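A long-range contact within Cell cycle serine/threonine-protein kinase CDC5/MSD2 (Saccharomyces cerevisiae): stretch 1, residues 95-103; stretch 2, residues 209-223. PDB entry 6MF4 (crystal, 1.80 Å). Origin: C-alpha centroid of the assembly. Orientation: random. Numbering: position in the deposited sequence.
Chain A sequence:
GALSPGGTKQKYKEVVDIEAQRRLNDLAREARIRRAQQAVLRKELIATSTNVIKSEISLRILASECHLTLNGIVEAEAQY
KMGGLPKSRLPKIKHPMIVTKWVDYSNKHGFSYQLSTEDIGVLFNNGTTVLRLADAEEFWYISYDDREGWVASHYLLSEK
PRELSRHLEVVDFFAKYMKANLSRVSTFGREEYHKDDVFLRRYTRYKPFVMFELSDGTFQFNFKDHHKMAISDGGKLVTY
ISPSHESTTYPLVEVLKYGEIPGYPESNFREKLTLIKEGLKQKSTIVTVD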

# COMPACT_ATOMS: atom_id res chain seq x y z
N HIS A 95 8.35 5.93 -9.43
CA HIS A 95 7.15 6.25 -8.68
C HIS A 95 6.40 4.97 -8.32
O HIS A 95 6.16 4.13 -9.19
CB HIS A 95 6.24 7.19 -9.48
CG HIS A 95 6.62 8.63 -9.40
ND1 HIS A 95 7.15 9.20 -8.27
CD2 HIS A 95 6.53 9.63 -10.32
CE1 HIS A 95 7.38 10.49 -8.48
NE2 HIS A 95 7.01 10.77 -9.72
N PRO A 96 6.04 4.80 -7.04
CA PRO A 96 5.31 3.59 -6.67
C PRO A 96 3.82 3.71 -6.95
O PRO A 96 3.32 4.80 -7.21
CB PRO A 96 5.56 3.47 -5.17
CG PRO A 96 5.64 4.89 -4.73
CD PRO A 96 6.33 5.63 -5.85
N MET A 97 3.14 2.57 -6.90
CA MET A 97 1.69 2.52 -6.83
C MET A 97 1.24 3.28 -5.59
O MET A 97 1.86 3.14 -4.54
CB MET A 97 1.21 1.07 -6.76
CG MET A 97 -0.27 0.89 -6.99
SD MET A 97 -0.82 1.42 -8.62
CE MET A 97 0.53 0.87 -9.66
N ILE A 98 0.18 4.06 -5.69
CA ILE A 98 -0.37 4.72 -4.50
C ILE A 98 -1.89 4.61 -4.45
O ILE A 98 -2.55 4.44 -5.47
CB ILE A 98 0.03 6.22 -4.41
CG1 ILE A 98 -0.64 7.05 -5.50
CG2 ILE A 98 1.55 6.37 -4.45
CD1 ILE A 98 -0.46 8.54 -5.30
N VAL A 99 -2.41 4.68 -3.24
CA VAL A 99 -3.83 4.75 -3.00
C VAL A 99 -4.26 6.21 -3.10
O VAL A 99 -3.75 7.06 -2.38
CB VAL A 99 -4.19 4.20 -1.61
CG1 VAL A 99 -5.68 4.35 -1.33
CG2 VAL A 99 -3.77 2.75 -1.50
N THR A 100 -5.18 6.49 -4.02
CA THR A 100 -5.60 7.87 -4.29
C THR A 100 -6.92 8.20 -3.63
O THR A 100 -7.28 9.37 -3.48
CB THR A 100 -5.72 8.12 -5.80
OG1 THR A 100 -6.69 7.21 -6.35
CG2 THR A 100 -4.38 7.91 -6.49
N LYS A 101 -7.65 7.16 -3.23
CA LYS A 101 -8.98 7.31 -2.67
C LYS A 101 -9.33 6.08 -1.84
O LYS A 101 -8.99 4.97 -2.23
CB LYS A 101 -9.99 7.49 -3.80
CG LYS A 101 -10.82 8.75 -3.74
N TRP A 102 -10.00 6.27 -0.71
CA TRP A 102 -10.44 5.14 0.09
C TRP A 102 -11.65 5.51 0.93
O TRP A 102 -11.89 6.68 1.21
CB TRP A 102 -9.30 4.63 0.98
CG TRP A 102 -8.84 5.59 2.02
CD1 TRP A 102 -7.95 6.62 1.86
CD2 TRP A 102 -9.24 5.63 3.39
NE1 TRP A 102 -7.78 7.29 3.04
CE2 TRP A 102 -8.56 6.70 4.00
CE3 TRP A 102 -10.12 4.86 4.16
CZ2 TRP A 102 -8.73 7.02 5.34
CZ3 TRP A 102 -10.28 5.17 5.50
CH2 TRP A 102 -9.59 6.25 6.08
N VAL A 103 -12.42 4.51 1.32
CA VAL A 103 -13.61 4.74 2.12
C VAL A 103 -13.89 3.53 2.99
O VAL A 103 -13.76 2.38 2.55
CB VAL A 103 -14.83 5.07 1.21
CG1 VAL A 103 -15.22 3.87 0.36
CG2 VAL A 103 -16.00 5.56 2.05
N PHE A 209 -2.34 8.72 11.56
CA PHE A 209 -2.26 8.35 10.15
C PHE A 209 -2.97 7.04 9.85
O PHE A 209 -3.26 6.24 10.75
CB PHE A 209 -0.79 8.25 9.71
CG PHE A 209 -0.00 7.18 10.42
CD1 PHE A 209 0.63 7.45 11.62
CD2 PHE A 209 0.11 5.91 9.88
CE1 PHE A 209 1.35 6.48 12.28
CE2 PHE A 209 0.84 4.93 10.53
CZ PHE A 209 1.46 5.21 11.73
N VAL A 210 -3.28 6.84 8.58
CA VAL A 210 -3.71 5.54 8.09
C VAL A 210 -2.57 4.94 7.27
O VAL A 210 -1.90 5.63 6.51
CB VAL A 210 -5.02 5.62 7.27
CG1 VAL A 210 -4.87 6.60 6.11
CG2 VAL A 210 -5.42 4.25 6.76
N MET A 211 -2.38 3.63 7.45
CA MET A 211 -1.26 2.91 6.88
C MET A 211 -1.76 1.85 5.91
O MET A 211 -2.59 1.02 6.27
CB MET A 211 -0.44 2.27 8.01
CG MET A 211 0.69 1.34 7.59
SD MET A 211 1.56 0.74 9.05
CE MET A 211 2.82 -0.28 8.31
N PHE A 212 -1.25 1.90 4.68
CA PHE A 212 -1.62 0.94 3.64
C PHE A 212 -0.42 0.06 3.29
O PHE A 212 0.68 0.57 3.05
CB PHE A 212 -2.12 1.65 2.38
CG PHE A 212 -3.30 2.54 2.60
CD1 PHE A 212 -4.56 2.00 2.85
CD2 PHE A 212 -3.17 3.92 2.55
CE1 PHE A 212 -5.65 2.83 3.05
CE2 PHE A 212 -4.27 4.74 2.75
CZ PHE A 212 -5.51 4.20 3.00
N GLU A 213 -0.65 -1.24 3.26
CA GLU A 213 0.37 -2.21 2.89
C GLU A 213 -0.01 -2.85 1.56
O GLU A 213 -0.93 -3.67 1.50
CB GLU A 213 0.53 -3.27 4.00
CG GLU A 213 0.86 -2.65 5.35
CD GLU A 213 0.90 -3.65 6.49
OE1 GLU A 213 1.71 -4.60 6.43
OE2 GLU A 213 0.13 -3.47 7.45
N LEU A 214 0.67 -2.45 0.49
CA LEU A 214 0.35 -2.90 -0.86
C LEU A 214 1.12 -4.16 -1.22
O LEU A 214 2.18 -4.44 -0.65
CB LEU A 214 0.64 -1.81 -1.88
CG LEU A 214 -0.08 -0.47 -1.67
CD1 LEU A 214 0.29 0.51 -2.76
CD2 LEU A 214 -1.59 -0.67 -1.59
N SER A 215 0.59 -4.91 -2.18
CA SER A 215 1.08 -6.25 -2.47
C SER A 215 2.46 -6.28 -3.13
O SER A 215 3.06 -7.35 -3.24
CB SER A 215 0.07 -6.99 -3.35
OG SER A 215 -0.11 -6.32 -4.59
N ASP A 216 2.96 -5.13 -3.57
CA ASP A 216 4.30 -5.08 -4.15
C ASP A 216 5.36 -4.68 -3.11
O ASP A 216 6.53 -4.53 -3.45
CB ASP A 216 4.34 -4.10 -5.33
CG ASP A 216 3.96 -2.68 -4.95
OD1 ASP A 216 3.56 -2.46 -3.79
OD2 ASP A 216 4.06 -1.79 -5.82
N GLY A 217 4.94 -4.52 -1.86
CA GLY A 217 5.86 -4.21 -0.78
C GLY A 217 5.94 -2.73 -0.46
O GLY A 217 6.71 -2.31 0.40
N THR A 218 5.14 -1.92 -1.16
CA THR A 218 5.08 -0.49 -0.89
C THR A 218 4.19 -0.21 0.31
O THR A 218 3.14 -0.84 0.49
CB THR A 218 4.56 0.27 -2.13
OG1 THR A 218 5.55 0.23 -3.16
CG2 THR A 218 4.26 1.74 -1.80
N PHE A 219 4.63 0.73 1.14
CA PHE A 219 3.85 1.19 2.29
C PHE A 219 3.47 2.64 2.08
O PHE A 219 4.31 3.46 1.72
CB PHE A 219 4.65 1.05 3.59
CG PHE A 219 4.94 -0.37 3.97
CD1 PHE A 219 6.04 -1.04 3.44
CD2 PHE A 219 4.13 -1.05 4.85
CE1 PHE A 219 6.31 -2.34 3.79
CE2 PHE A 219 4.40 -2.36 5.21
CZ PHE A 219 5.49 -3.01 4.68
N GLN A 220 2.19 2.96 2.29
CA GLN A 220 1.72 4.33 2.17
C GLN A 220 1.17 4.81 3.50
O GLN A 220 0.46 4.08 4.19
CB GLN A 220 0.66 4.45 1.08
CG GLN A 220 0.18 5.86 0.86
CD GLN A 220 -0.76 5.97 -0.32
OE1 GLN A 220 -0.69 5.18 -1.26
NE2 GLN A 220 -1.68 6.93 -0.26
N PHE A 221 1.50 6.05 3.83
CA PHE A 221 1.07 6.66 5.08
C PHE A 221 0.39 8.00 4.81
O PHE A 221 1.03 8.94 4.33
CB PHE A 221 2.26 6.86 6.02
CG PHE A 221 3.02 5.59 6.30
CD1 PHE A 221 3.98 5.14 5.41
CD2 PHE A 221 2.78 4.86 7.45
CE1 PHE A 221 4.68 3.97 5.66
CE2 PHE A 221 3.47 3.70 7.70
CZ PHE A 221 4.43 3.26 6.81
N ASN A 222 -0.91 8.06 5.10
CA ASN A 222 -1.69 9.28 4.95
C ASN A 222 -1.88 9.96 6.30
O ASN A 222 -2.62 9.45 7.15
CB ASN A 222 -3.06 8.99 4.33
CG ASN A 222 -2.98 8.56 2.88
OD1 ASN A 222 -1.90 8.35 2.33
ND2 ASN A 222 -4.14 8.44 2.24
N PHE A 223 -1.22 11.09 6.49
CA PHE A 223 -1.28 11.80 7.77
C PHE A 223 -2.44 12.80 7.79
O PHE A 223 -2.96 13.18 6.75
CB PHE A 223 0.06 12.51 8.03
CG PHE A 223 1.24 11.57 8.06
CD1 PHE A 223 1.64 10.97 9.24
CD2 PHE A 223 1.93 11.28 6.89
CE1 PHE A 223 2.72 10.10 9.26
CE2 PHE A 223 3.00 10.41 6.91
CZ PHE A 223 3.40 9.82 8.09
O HOH W 1 -5.09 8.36 -0.46
O HOH W 2 -6.47 9.87 3.75

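What does the first strand of stretch 2 offer? V210, F212 and L214 alternate along it, each with its CA-to-CB bond toward stretch 1. V210 CG1 lies 4.0 Å from W102 CZ2. F212 presents its ring edge to the face of W102, with F212 CZ 3.6 Å from W102 CD1, while V99 CG2 sits over a face of the F212 ring, 4.1 Å from F212 CG. Branched L214 reaches two neighbours: its CD2 is 4.1 Å from V99 CG2 and its CD1 4.1 Å from M97 CB.

How does the chain turn back? A type I turn runs from L214 to G217, whose positive phi suits glycine. D216 OD1 accepts a hydrogen bond from T218 N (3.1 Å), bracing the turn, and T218 OG1 packs 3.8 Å from P96 CB. M97 O is buried here without a polar partner.

Where is the polar clasp? Q220, extended with chi1 and chi2 both t, uses its amide like a piece of backbone: V99 N donates to Q220 OE1 (2.7 Å), and Q220 NE2 donates to V99 O (3.0 Å).

What steadies that amide? N222 OD1 accepts from Q220 NE2 (3.0 Å), leaving N222 ND2 to donate to two waters, one bound to V99 O, the other to W102 NE1. The contact buries 495 Å² in all.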